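Local atomic coordinates of amidohydrolase 3 domain-containing protein (PDB entry 3IGH), a protein that probably acts as a metal-dependent amidohydrolase, cleaving carbon-nitrogen bonds other than peptide bonds, although its substrate is not known. Residues 6-11 with 51-56; 12-17 with 456-461; 19-24 with 32-37; 57-62 with 465-470. One frame throughout, in Å; residues are numbered along the deposited sequence.

Interaction 1. Residues 6-11 with 51-56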
loop_
_atom_site.group_PDB
_atom_site.type_symbol
_atom_site.label_atom_id
_atom_site.label_comp_id
_atom_site.label_asym_id
_atom_site.label_seq_id
_atom_site.Cartn_x
_atom_site.Cartn_y
_atom_site.Cartn_z
ATOM N N LEU A 6 3.699 -29.804 5.119
ATOM C CA LEU A 6 4.369 -30.502 4.034
ATOM C C LEU A 6 5.284 -31.502 4.717
ATOM O O LEU A 6 6.219 -31.107 5.413
ATOM C CB LEU A 6 5.207 -29.541 3.179
ATOM C CG LEU A 6 4.607 -28.364 2.404
ATOM C CD1 LEU A 6 5.672 -27.767 1.483
ATOM C CD2 LEU A 6 3.384 -28.767 1.590
ATOM N N ILE A 7 4.997 -32.792 4.539
ATOM C CA ILE A 7 5.690 -33.858 5.270
ATOM C C ILE A 7 6.207 -34.945 4.327
ATOM O O ILE A 7 5.790 -35.009 3.165
ATOM C CB ILE A 7 4.770 -34.533 6.337
ATOM C CG1 ILE A 7 3.563 -35.215 5.678
ATOM C CG2 ILE A 7 4.337 -33.531 7.417
ATOM C CD1 ILE A 7 3.118 -36.478 6.374
ATOM N N ASN A 8 7.094 -35.796 4.851
ATOM C CA ASN A 8 7.621 -36.979 4.145
ATOM C C ASN A 8 8.288 -36.609 2.815
ATOM O O ASN A 8 7.936 -37.111 1.738
ATOM C CB ASN A 8 6.531 -38.055 3.973
ATOM C CG ASN A 8 7.082 -39.382 3.465
ATOM O OD1 ASN A 8 8.100 -39.878 3.953
ATOM N ND2 ASN A 8 6.411 -39.956 2.470
ATOM N N GLY A 9 9.231 -35.681 2.911
ATOM C CA GLY A 9 9.957 -35.201 1.752
ATOM C C GLY A 9 11.251 -34.567 2.182
ATOM O O GLY A 9 11.569 -34.531 3.370
ATOM N N THR A 10 12.005 -34.071 1.211
ATOM C CA THR A 10 13.272 -33.427 1.500
ATOM C C THR A 10 13.127 -31.951 1.168
ATOM O O THR A 10 13.017 -31.562 -0.000
ATOM C CB THR A 10 14.418 -34.072 0.705
ATOM O OG1 THR A 10 14.568 -35.437 1.115
ATOM C CG2 THR A 10 15.727 -33.335 0.935
ATOM N N ILE A 11 13.114 -31.138 2.215
ATOM C CA ILE A 11 12.858 -29.713 2.067
ATOM C C ILE A 11 14.135 -28.951 2.346
ATOM O O ILE A 11 14.643 -28.981 3.460
ATOM C CB ILE A 11 11.741 -29.242 3.027
ATOM C CG1 ILE A 11 10.452 -30.027 2.754
ATOM C CG2 ILE A 11 11.508 -27.730 2.879
ATOM C CD1 ILE A 11 9.664 -30.361 3.990
ATOM N N ILE A 51 -2.821 -31.968 5.649
ATOM C CA ILE A 51 -1.501 -32.585 5.701
ATOM C C ILE A 51 -1.147 -33.096 4.307
ATOM O O ILE A 51 -1.801 -33.994 3.777
ATOM C CB ILE A 51 -1.416 -33.704 6.767
ATOM C CG1 ILE A 51 -1.714 -33.134 8.159
ATOM C CG2 ILE A 51 -0.038 -34.357 6.752
ATOM C CD1 ILE A 51 -2.144 -34.165 9.180
ATOM N N VAL A 52 -0.123 -32.488 3.717
ATOM C CA VAL A 52 0.314 -32.806 2.360
ATOM C C VAL A 52 1.489 -33.779 2.404
ATOM O O VAL A 52 2.560 -33.462 2.932
ATOM C CB VAL A 52 0.695 -31.528 1.565
ATOM C CG1 VAL A 52 1.251 -31.877 0.189
ATOM C CG2 VAL A 52 -0.508 -30.603 1.433
ATOM N N ASP A 53 1.260 -34.972 1.863
ATOM C CA ASP A 53 2.296 -35.980 1.734
ATOM C C ASP A 53 3.130 -35.652 0.501
ATOM O O ASP A 53 2.613 -35.647 -0.621
ATOM C CB ASP A 53 1.657 -37.368 1.600
ATOM C CG ASP A 53 2.657 -38.511 1.778
ATOM O OD1 ASP A 53 3.851 -38.264 2.063
ATOM O OD2 ASP A 53 2.235 -39.677 1.637
ATOM N N LEU A 54 4.415 -35.372 0.710
ATOM C CA LEU A 54 5.314 -35.050 -0.402
ATOM C C LEU A 54 5.725 -36.285 -1.201
ATOM O O LEU A 54 6.162 -36.160 -2.347
ATOM C CB LEU A 54 6.557 -34.293 0.082
ATOM C CG LEU A 54 6.377 -32.818 0.473
ATOM C CD1 LEU A 54 7.639 -32.302 1.108
ATOM C CD2 LEU A 54 5.999 -31.971 -0.730
ATOM N N LYS A 55 5.568 -37.461 -0.584
ATOM C CA LYS A 55 5.910 -38.764 -1.184
ATOM C C LYS A 55 7.349 -38.808 -1.707
ATOM O O LYS A 55 7.601 -39.204 -2.848
ATOM C CB LYS A 55 4.905 -39.165 -2.275
ATOM C CG LYS A 55 3.516 -39.531 -1.762
ATOM C CD LYS A 55 2.676 -40.123 -2.888
ATOM C CE LYS A 55 1.243 -40.399 -2.455
ATOM N NZ LYS A 55 0.421 -39.158 -2.408
ATOM N N GLY A 56 8.280 -38.362 -0.866
ATOM C CA GLY A 56 9.699 -38.348 -1.208
ATOM C C GLY A 56 10.188 -37.209 -2.097
ATOM O O GLY A 56 11.391 -37.112 -2.358
HETATM O O HOH W 1 12.933 -37.059 -0.389
#
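Leu6 and Val52, with CA atoms 5.0 Å apart, pair in parallel, and Ile7 with Asp53 continues the register. Ile7 N donates to Val52 O at 3.0 Å, and Leu54 N returns a bond to Ile7 O at 2.8 Å. Past the strand ends, Gly56 N reaches Asn8 O (2.9 Å). The side-chain chemistry there centres on Asp53 OD1, which has two donors. Asn8 ND2 meets its syn lone pair at 3.1 Å, the two side chains lying side by side, with amide and carboxylate planes 38° apart. Lys55 N instead comes from above the carboxylate, 67° out of its plane, closing an Asx turn; two donors from different directions should restrict rotation of this carboxylate. On the face carrying Leu6 and Val52, Leu6 CD2 rests against Val52 CB at 3.9 Å, the two side chains pointing the same way. On the other face, Ile7 has CG1 between its backbone N and carbonyl carbon (chi1 63°), which brings CG1 near Val52 O and Ile51 CG2, with CD1 touching Ile51 CG2 at 3.8 Å. Leu54 turns inward: its CD1 lies 3.8 Å from Gly9 CA, where any CB would collide with it, and Leu54 crosses Ile11 at about a right angle. Helix 37-47 packs on the Ile7 side, where Lys41 touches both Ile7 and Ile51. On the Leu6 side, Leu24 and Ile26 of strand 23-27 and Tyr467 of strand 467-470 meet Leu6, while Leu54 packs on Val59 and Ile469.

Interaction 2. Residues 12-17 with 456-461; sequences YTSFNP and IGKLEP
Lys458 runs beside Thr13 and Ser14 and can be followed outward from the backbone. CB lies 3.4 Å from Thr13 O, the same carbonyl that accepts from Leu459 N at 2.9 Å. CG, anti to the carbonyl carbon of its own residue (chi1 -71°), is still close to Thr13 O at 3.8 Å. CD and CE then pass Ser14 OG, CE at 4.0 Å. The last torsion bends the chain (chi4 -70°) and sets NZ 2.8 Å from Ser14 OG, to which it donates. Through water 3, NZ also reaches Asn16 O, the ammonium-water separation being 2.9 Å. Two conformers of this lysine were modelled, and the bonds of NZ are those of the one described. Ser14 OG passes the chain on, donating to Pro17 O at 2.9 Å just after the cis peptide bond. Beside this, Glu460 crosses Thr13 at about a right angle, its CG 3.9 Å from Thr13 OG1. Tyr445 adds a cation-pi contact to Lys458. Thr13 and Ser14 both face Lys19 in a classic beta bulge. The contact is thus mainly polar: the ammonium of a largely buried lysine appears to be compensated by a hydroxyl, water and an aromatic ring. With Ser14 OG accepting from NZ and donating to Pro17 O, its rotation is probably fixed, whereas the buried Leu459 O has no partner in the model.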
loop_
_atom_site.group_PDB
_atom_site.type_symbol
_atom_site.label_atom_id
_atom_site.label_comp_id
_atom_site.label_asym_id
_atom_site.label_seq_id
_atom_site.Cartn_x
_atom_site.Cartn_y
_atom_site.Cartn_z
ATOM N N TYR A 12 14.659 -28.281 1.321
ATOM C CA TYR A 12 15.800 -27.377 1.494
ATOM C C TYR A 12 15.276 -26.035 1.983
ATOM O O TYR A 12 14.461 -25.410 1.311
ATOM C CB TYR A 12 16.553 -27.191 0.171
ATOM C CG TYR A 12 17.318 -28.418 -0.268
ATOM C CD1 TYR A 12 18.610 -28.650 0.190
ATOM C CD2 TYR A 12 16.746 -29.355 -1.130
ATOM C CE1 TYR A 12 19.320 -29.777 -0.200
ATOM C CE2 TYR A 12 17.449 -30.488 -1.525
ATOM C CZ TYR A 12 18.738 -30.691 -1.054
ATOM O OH TYR A 12 19.454 -31.808 -1.429
ATOM N N THR A 13 15.731 -25.606 3.155
ATOM C CA THR A 13 15.271 -24.347 3.727
ATOM C C THR A 13 16.263 -23.230 3.474
ATOM O O THR A 13 15.905 -22.060 3.552
ATOM C CB THR A 13 15.009 -24.438 5.253
ATOM O OG1 THR A 13 16.249 -24.603 5.952
ATOM C CG2 THR A 13 14.056 -25.589 5.581
ATOM N N SER A 14 17.509 -23.600 3.184
ATOM C CA SER A 14 18.588 -22.637 2.965
ATOM C C SER A 14 19.675 -23.308 2.132
ATOM O O SER A 14 19.862 -24.526 2.219
ATOM C CB SER A 14 19.149 -22.169 4.315
ATOM O OG SER A 14 20.184 -21.227 4.150
ATOM N N PHE A 15 20.376 -22.525 1.314
ATOM C CA PHE A 15 21.445 -23.071 0.472
ATOM C C PHE A 15 22.837 -22.678 0.976
ATOM O O PHE A 15 23.761 -23.491 0.930
ATOM C CB PHE A 15 21.262 -22.671 -0.998
ATOM C CG PHE A 15 20.126 -23.377 -1.686
ATOM C CD1 PHE A 15 20.194 -24.744 -1.958
ATOM C CD2 PHE A 15 18.993 -22.673 -2.077
ATOM C CE1 PHE A 15 19.141 -25.402 -2.592
ATOM C CE2 PHE A 15 17.933 -23.326 -2.721
ATOM C CZ PHE A 15 18.010 -24.687 -2.977
ATOM N N ASN A 16 22.976 -21.433 1.430
ATOM C CA ASN A 16 24.180 -20.949 2.109
ATOM C C ASN A 16 23.786 -20.389 3.474
ATOM O O ASN A 16 23.313 -19.256 3.551
ATOM C CB ASN A 16 24.868 -19.836 1.304
ATOM C CG ASN A 16 25.647 -20.351 0.104
ATOM O OD1 ASN A 16 25.673 -21.549 -0.183
ATOM N ND2 ASN A 16 26.296 -19.431 -0.604
ATOM N N PRO A 17 23.957 -21.175 4.559
ATOM C CA PRO A 17 24.481 -22.543 4.671
ATOM C C PRO A 17 23.440 -23.573 4.251
ATOM O O PRO A 17 22.246 -23.283 4.282
ATOM C CB PRO A 17 24.766 -22.695 6.174
ATOM C CG PRO A 17 24.488 -21.353 6.797
ATOM C CD PRO A 17 23.556 -20.653 5.876
ATOM N N ILE A 456 11.570 -13.139 2.422
ATOM C CA ILE A 456 11.550 -14.049 1.276
ATOM C C ILE A 456 12.943 -14.647 1.085
ATOM O O ILE A 456 13.945 -14.004 1.409
ATOM C CB ILE A 456 11.048 -13.336 -0.024
ATOM C CG1 ILE A 456 9.651 -12.730 0.190
ATOM C CG2 ILE A 456 11.072 -14.291 -1.236
ATOM C CD1 ILE A 456 9.051 -11.993 -1.013
ATOM N N GLY A 457 13.008 -15.882 0.592
ATOM C CA GLY A 457 14.273 -16.430 0.108
ATOM C C GLY A 457 14.749 -17.675 0.831
ATOM O O GLY A 457 15.594 -18.411 0.311
ATOM N N LYS A 458 14.219 -17.891 2.036
ATOM C CA LYS A 458 14.498 -19.099 2.818
ATOM C C LYS A 458 13.182 -19.759 3.229
ATOM O O LYS A 458 12.123 -19.140 3.148
ATOM C CB LYS A 458 15.327 -18.765 4.060
ATOM C CG LYS A 458 16.775 -18.374 3.782
ATOM C CD LYS A 458 17.550 -18.210 5.087
ATOM C CE LYS A 458 18.902 -17.547 4.869
ATOM N NZ LYS A 458 19.878 -18.415 4.153
ATOM N N LEU A 459 13.233 -21.019 3.651
ATOM C CA LEU A 459 12.003 -21.668 4.132
ATOM C C LEU A 459 12.124 -21.968 5.626
ATOM O O LEU A 459 11.702 -23.015 6.117
ATOM C CB LEU A 459 11.622 -22.899 3.288
ATOM C CG LEU A 459 11.205 -22.662 1.828
ATOM C CD1 LEU A 459 11.173 -23.977 1.045
ATOM C CD2 LEU A 459 9.856 -21.913 1.693
ATOM N N GLU A 460 12.722 -21.016 6.335
ATOM C CA GLU A 460 12.843 -21.053 7.788
ATOM C C GLU A 460 11.653 -20.293 8.373
ATOM O O GLU A 460 11.009 -19.532 7.643
ATOM C CB GLU A 460 14.173 -20.418 8.206
ATOM C CG GLU A 460 15.380 -21.291 7.868
ATOM C CD GLU A 460 16.707 -20.548 7.908
ATOM O OE1 GLU A 460 17.711 -21.119 7.426
ATOM O OE2 GLU A 460 16.757 -19.405 8.415
ATOM N N PRO A 461 11.324 -20.526 9.667
ATOM C CA PRO A 461 10.253 -19.770 10.343
ATOM C C PRO A 461 10.353 -18.243 10.199
ATOM O O PRO A 461 11.436 -17.675 10.336
ATOM C CB PRO A 461 10.405 -20.189 11.812
ATOM C CG PRO A 461 10.946 -21.576 11.734
ATOM C CD PRO A 461 11.898 -21.558 10.560
HETATM O O HOH W 2 20.111 -19.773 1.023
HETATM O O HOH W 3 22.363 -16.924 4.224
#

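Interaction 3. Residues 19-24 with 32-37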
loop_
_atom_site.group_PDB
_atom_site.type_symbol
_atom_site.label_atom_id
_atom_site.label_comp_id
_atom_site.label_asym_id
_atom_site.label_seq_id
_atom_site.Cartn_x
_atom_site.Cartn_y
_atom_site.Cartn_z
ATOM N N LYS A 19 20.850 -26.189 4.600
ATOM C CA LYS A 19 19.981 -26.743 5.646
ATOM C C LYS A 19 18.813 -27.500 5.020
ATOM O O LYS A 19 18.125 -26.978 4.131
ATOM C CB LYS A 19 19.430 -25.651 6.571
ATOM C CG LYS A 19 20.456 -24.790 7.285
ATOM C CD LYS A 19 19.785 -23.957 8.379
ATOM C CE LYS A 19 20.669 -22.803 8.852
ATOM N NZ LYS A 19 21.903 -23.250 9.563
ATOM N N LYS A 20 18.602 -28.734 5.477
ATOM C CA LYS A 20 17.480 -29.553 5.018
ATOM C C LYS A 20 16.630 -30.001 6.197
ATOM O O LYS A 20 17.148 -30.272 7.284
ATOM C CB LYS A 20 17.948 -30.808 4.278
ATOM C CG LYS A 20 19.096 -30.631 3.317
ATOM C CD LYS A 20 19.901 -31.919 3.208
ATOM C CE LYS A 20 19.157 -33.014 2.454
ATOM N NZ LYS A 20 19.933 -34.285 2.403
ATOM N N VAL A 21 15.319 -30.070 5.974
ATOM C CA VAL A 21 14.389 -30.638 6.948
ATOM C C VAL A 21 13.455 -31.622 6.248
ATOM O O VAL A 21 13.465 -31.733 5.014
ATOM C CB VAL A 21 13.563 -29.547 7.700
ATOM C CG1 VAL A 21 14.472 -28.568 8.440
ATOM C CG2 VAL A 21 12.604 -28.816 6.753
ATOM N N SER A 22 12.650 -32.333 7.033
ATOM C CA SER A 22 11.703 -33.294 6.483
ATOM C C SER A 22 10.253 -32.830 6.613
ATOM O O SER A 22 9.346 -33.448 6.048
ATOM C CB SER A 22 11.901 -34.688 7.107
ATOM O OG SER A 22 11.834 -34.637 8.523
ATOM N N GLY A 23 10.039 -31.730 7.331
ATOM C CA GLY A 23 8.692 -31.219 7.547
ATOM C C GLY A 23 8.604 -29.711 7.670
ATOM O O GLY A 23 9.452 -29.086 8.305
ATOM N N LEU A 24 7.572 -29.140 7.049
ATOM C CA LEU A 24 7.256 -27.715 7.161
ATOM C C LEU A 24 5.835 -27.537 7.657
ATOM O O LEU A 24 4.956 -28.306 7.286
ATOM C CB LEU A 24 7.348 -27.013 5.798
ATOM C CG LEU A 24 8.644 -26.506 5.172
ATOM C CD1 LEU A 24 8.296 -25.696 3.932
ATOM C CD2 LEU A 24 9.456 -25.661 6.132
ATOM N N ILE A 32 6.005 -21.563 9.768
ATOM C CA ILE A 32 6.022 -21.397 11.234
ATOM C C ILE A 32 6.796 -22.482 11.981
ATOM O O ILE A 32 7.204 -22.297 13.135
ATOM C CB ILE A 32 4.606 -21.200 11.813
ATOM C CG1 ILE A 32 3.695 -22.376 11.472
ATOM C CG2 ILE A 32 4.005 -19.911 11.280
ATOM C CD1 ILE A 32 2.491 -22.487 12.387
ATOM N N TYR A 33 7.004 -23.610 11.307
ATOM C CA TYR A 33 7.877 -24.665 11.785
ATOM C C TYR A 33 8.622 -25.287 10.601
ATOM O O TYR A 33 8.034 -25.530 9.551
ATOM C CB TYR A 33 7.085 -25.734 12.561
ATOM C CG TYR A 33 7.929 -26.912 13.007
ATOM C CD1 TYR A 33 8.763 -26.816 14.122
ATOM C CD2 TYR A 33 7.901 -28.119 12.305
ATOM C CE1 TYR A 33 9.551 -27.891 14.524
ATOM C CE2 TYR A 33 8.680 -29.197 12.699
ATOM C CZ TYR A 33 9.504 -29.076 13.805
ATOM O OH TYR A 33 10.276 -30.147 14.191
ATOM N N ALA A 34 9.922 -25.506 10.784
ATOM C CA ALA A 34 10.748 -26.256 9.843
ATOM C C ALA A 34 11.544 -27.255 10.665
ATOM O O ALA A 34 12.328 -26.854 11.528
ATOM C CB ALA A 34 11.703 -25.319 9.090
ATOM N N GLY A 35 11.337 -28.546 10.411
ATOM C CA GLY A 35 12.042 -29.585 11.156
ATOM C C GLY A 35 11.591 -30.991 10.820
ATOM O O GLY A 35 11.409 -31.332 9.642
ATOM N N ASP A 36 11.411 -31.800 11.865
ATOM C CA ASP A 36 11.030 -33.202 11.714
ATOM C C ASP A 36 9.617 -33.350 11.164
ATOM O O ASP A 36 8.702 -32.645 11.591
ATOM C CB ASP A 36 11.169 -33.942 13.050
ATOM C CG ASP A 36 12.621 -34.180 13.443
ATOM O OD1 ASP A 36 13.505 -34.172 12.557
ATOM O OD2 ASP A 36 12.880 -34.388 14.648
ATOM N N SER A 37 9.464 -34.273 10.218
ATOM C CA SER A 37 8.205 -34.571 9.543
ATOM C C SER A 37 7.068 -34.988 10.489
ATOM O O SER A 37 5.916 -34.589 10.291
ATOM C CB SER A 37 8.452 -35.654 8.488
ATOM O OG SER A 37 7.266 -36.004 7.807
HETATM O O HOH W 4 14.183 -32.998 9.765
#
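Gly35 O is gripped by two successive amides, Ser22 N at 3.1 Å and, more weakly, Gly23 N at 2.7 Å with a bent N-H...O angle of 126°. Two neighbouring residues thus face one on the opposite strand, the signature of a classic beta bulge. Regular pairing resumes at once, since Gly35 N donates almost straight to Gly23 O (2.9 Å, 173°). The Ser22 hydroxyl ties the bulge to the start of helix 37-47. With OG placed between its own backbone N and carbonyl carbon (chi1 55°), it accepts from Ser37 N at 2.9 Å, and a water joins it to Asp36 OD1. An alanine here would keep the CB contact with Ser37 but would probably leave the Ser37 N-H without this acceptor and the bridging water without one of its anchors. The Ser37 hydroxyl itself is engaged elsewhere, with Asn8 N. Apolar contacts flank the polar core: Leu24 CD2 meets Ala34 CB at 3.7 Å, and Val21 CG2 lies 4.3 Å from Ala34 CB. Both glycines fit their surroundings closely, because a CB on Gly23 would strike Ser37 CA and one on Gly35 would strike Tyr33 OH. That phenolic oxygen accepts a weak bond from Asp36 N, while the tyrosine packs on helix 37-47 and on Leu46 of the second subunit. The whole is the open end of the hairpin formed by strands 23-27 and 30-35, with a classic bulge at Ser22-Gly23, across from the end of the second strand where the chain enters helix 37-47.

Interaction 4. Residues 57-62 with 465-470; sequences KYVMPA and AEYIIL
An antiparallel strand pair joins strand 58-61 to strand 467-470, bringing Tyr58 opposite Leu470 and Met60 opposite Ile468; the strand directions lie 153° apart. Tyr58 and Leu470 form a reciprocal hydrogen-bonded pair, with Tyr58 N to Leu470 O at 2.8 Å and Leu470 N to Tyr58 O at 2.6 Å. Met60 and Ile468 repeat the pattern, Ile468 N donating to Met60 O at 3.0 Å. Beyond the paired residues, Ala62 N donates to Glu466 O at 2.9 Å. On the face carrying Met60, Ile468 and Leu470, Met60 and Ile468 lie side by side, Met60 CG against Ile468 CG1 at 3.6 Å. CG1 of Ile468 stands between its backbone N and carbonyl carbon (chi1 54°), while CG2, anti to that carbonyl carbon, meets Ala62 CB at 4.0 Å. Met60 SD crosses to Leu470 CD1 at 3.9 Å. An alanine at Ile468 would probably open a gap beside Met60 and Ala62, leaving the thioether chain freer to turn. Val59, which shares the other face with Ile469, has CG1 3.7 Å from Tyr467 CB, and Ile469 CG1 sits at the edge of the Tyr467 ring. Strand 10-14 flanks strand 58-68, and Met60 also meets Phe15. On the other side Lys203 of strand 202-210 makes a cation-pi contact with Tyr467, whose side chain also touches Ile26 of strand 23-27, and Glu466 OE2 forms a salt bridge with Arg255 and accepts a hydrogen bond from Asn230.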
loop_
_atom_site.group_PDB
_atom_site.type_symbol
_atom_site.label_atom_id
_atom_site.label_comp_id
_atom_site.label_asym_id
_atom_site.label_seq_id
_atom_site.Cartn_x
_atom_site.Cartn_y
_atom_site.Cartn_z
ATOM N N LYS A 57 9.277 -36.346 -2.558
ATOM C CA LYS A 57 9.649 -35.230 -3.444
ATOM C C LYS A 57 10.483 -34.159 -2.738
ATOM O O LYS A 57 10.560 -34.123 -1.504
ATOM C CB LYS A 57 8.415 -34.604 -4.100
ATOM C CG LYS A 57 7.773 -35.473 -5.174
ATOM C CD LYS A 57 6.524 -34.812 -5.740
ATOM C CE LYS A 57 5.485 -35.843 -6.173
ATOM N NZ LYS A 57 4.754 -36.436 -5.010
ATOM N N TYR A 58 11.107 -33.295 -3.532
ATOM C CA TYR A 58 12.046 -32.300 -3.015
ATOM C C TYR A 58 11.426 -30.904 -3.048
ATOM O O TYR A 58 10.632 -30.587 -3.938
ATOM C CB TYR A 58 13.371 -32.336 -3.787
ATOM C CG TYR A 58 14.136 -33.632 -3.614
ATOM C CD1 TYR A 58 15.242 -33.702 -2.768
ATOM C CD2 TYR A 58 13.743 -34.797 -4.285
ATOM C CE1 TYR A 58 15.947 -34.905 -2.598
ATOM C CE2 TYR A 58 14.436 -35.997 -4.125
ATOM C CZ TYR A 58 15.534 -36.042 -3.280
ATOM O OH TYR A 58 16.214 -37.230 -3.118
ATOM N N VAL A 59 11.773 -30.088 -2.060
ATOM C CA VAL A 59 11.211 -28.737 -1.934
ATOM C C VAL A 59 12.359 -27.743 -1.764
ATOM O O VAL A 59 13.273 -27.981 -0.974
ATOM C CB VAL A 59 10.192 -28.638 -0.744
ATOM C CG1 VAL A 59 9.680 -27.201 -0.547
ATOM C CG2 VAL A 59 9.009 -29.561 -0.960
ATOM N N MET A 60 12.324 -26.648 -2.523
ATOM C CA MET A 60 13.322 -25.580 -2.373
ATOM C C MET A 60 12.604 -24.222 -2.342
ATOM O O MET A 60 11.461 -24.133 -2.806
ATOM C CB MET A 60 14.396 -25.640 -3.488
ATOM C CG MET A 60 13.920 -25.370 -4.914
ATOM S SD MET A 60 15.237 -25.246 -6.179
ATOM C CE MET A 60 15.686 -23.511 -6.038
ATOM N N PRO A 61 13.253 -23.173 -1.785
ATOM C CA PRO A 61 12.665 -21.845 -1.945
ATOM C C PRO A 61 12.483 -21.515 -3.421
ATOM O O PRO A 61 13.297 -21.913 -4.262
ATOM C CB PRO A 61 13.704 -20.917 -1.318
ATOM C CG PRO A 61 14.432 -21.772 -0.339
ATOM C CD PRO A 61 14.487 -23.128 -0.973
ATOM N N ALA A 62 11.401 -20.820 -3.742
ATOM C CA ALA A 62 11.129 -20.485 -5.133
ATOM C C ALA A 62 12.160 -19.484 -5.662
ATOM O O ALA A 62 12.847 -18.815 -4.881
ATOM C CB ALA A 62 9.704 -19.952 -5.275
ATOM N N ALA A 465 6.134 -18.633 2.638
ATOM C CA ALA A 465 6.214 -19.991 2.104
ATOM C C ALA A 465 6.102 -19.985 0.582
ATOM O O ALA A 465 5.105 -20.448 0.011
ATOM C CB ALA A 465 5.131 -20.874 2.724
ATOM N N GLU A 466 7.125 -19.441 -0.066
ATOM C CA GLU A 466 7.226 -19.471 -1.518
ATOM C C GLU A 466 8.193 -20.577 -1.854
ATOM O O GLU A 466 9.399 -20.454 -1.635
ATOM C CB GLU A 466 7.748 -18.139 -2.086
ATOM C CG GLU A 466 7.000 -16.903 -1.611
ATOM C CD GLU A 466 5.598 -16.779 -2.175
ATOM O OE1 GLU A 466 5.156 -17.660 -2.938
ATOM O OE2 GLU A 466 4.932 -15.780 -1.857
ATOM N N TYR A 467 7.653 -21.671 -2.366
ATOM C CA TYR A 467 8.456 -22.849 -2.601
ATOM C C TYR A 467 8.055 -23.497 -3.905
ATOM O O TYR A 467 6.971 -23.230 -4.445
ATOM C CB TYR A 467 8.325 -23.837 -1.420
ATOM C CG TYR A 467 6.909 -24.334 -1.194
ATOM C CD1 TYR A 467 6.408 -25.430 -1.906
ATOM C CD2 TYR A 467 6.070 -23.709 -0.270
ATOM C CE1 TYR A 467 5.111 -25.882 -1.715
ATOM C CE2 TYR A 467 4.764 -24.158 -0.068
ATOM C CZ TYR A 467 4.295 -25.246 -0.793
ATOM O OH TYR A 467 3.009 -25.702 -0.607
ATOM N N ILE A 468 8.938 -24.347 -4.417
ATOM C CA ILE A 468 8.622 -25.165 -5.578
ATOM C C ILE A 468 8.880 -26.625 -5.232
ATOM O O ILE A 468 9.761 -26.933 -4.424
ATOM C CB ILE A 468 9.384 -24.715 -6.868
ATOM C CG1 ILE A 468 10.899 -24.648 -6.654
ATOM C CG2 ILE A 468 8.885 -23.344 -7.327
ATOM C CD1 ILE A 468 11.669 -24.094 -7.864
ATOM N N ILE A 469 8.081 -27.509 -5.814
ATOM C CA ILE A 469 8.186 -28.941 -5.549
ATOM C C ILE A 469 8.858 -29.609 -6.746
ATOM O O ILE A 469 8.435 -29.430 -7.892
ATOM C CB ILE A 469 6.792 -29.572 -5.235
ATOM C CG1 ILE A 469 6.169 -28.887 -4.005
ATOM C CG2 ILE A 469 6.910 -31.085 -4.996
ATOM C CD1 ILE A 469 4.818 -29.451 -3.560
ATOM N N LEU A 470 9.922 -30.357 -6.476
ATOM C CA LEU A 470 10.683 -31.015 -7.536
ATOM C C LEU A 470 10.689 -32.539 -7.371
ATOM O O LEU A 470 10.544 -33.051 -6.255
ATOM C CB LEU A 470 12.113 -30.459 -7.587
ATOM C CG LEU A 470 12.277 -28.932 -7.683
ATOM C CD1 LEU A 470 13.727 -28.544 -7.542
ATOM C CD2 LEU A 470 11.694 -28.366 -8.981
#

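How the interactions relate
The four contacts form one cluster, their centres about 10 to 17 Å apart, well to one side of the chain's centre. Interaction 3 lies nested within the loops closed by interactions 1 and 2, and interaction 1 closes before interaction 4 opens. Strand 10-14 is the shared element: it serves interactions 1 and 2, and pairs with strand 19-21 of interaction 3 and strand 58-68 of interaction 4. Residues 456-461 and 465-470, more than 400 residues later, return to complete the cluster. Chain start and chain end thus build one beta-rich region beside strand 58-68, whose far end carries the His-X-His sequence that in amidohydrolases usually supplies metal ligands.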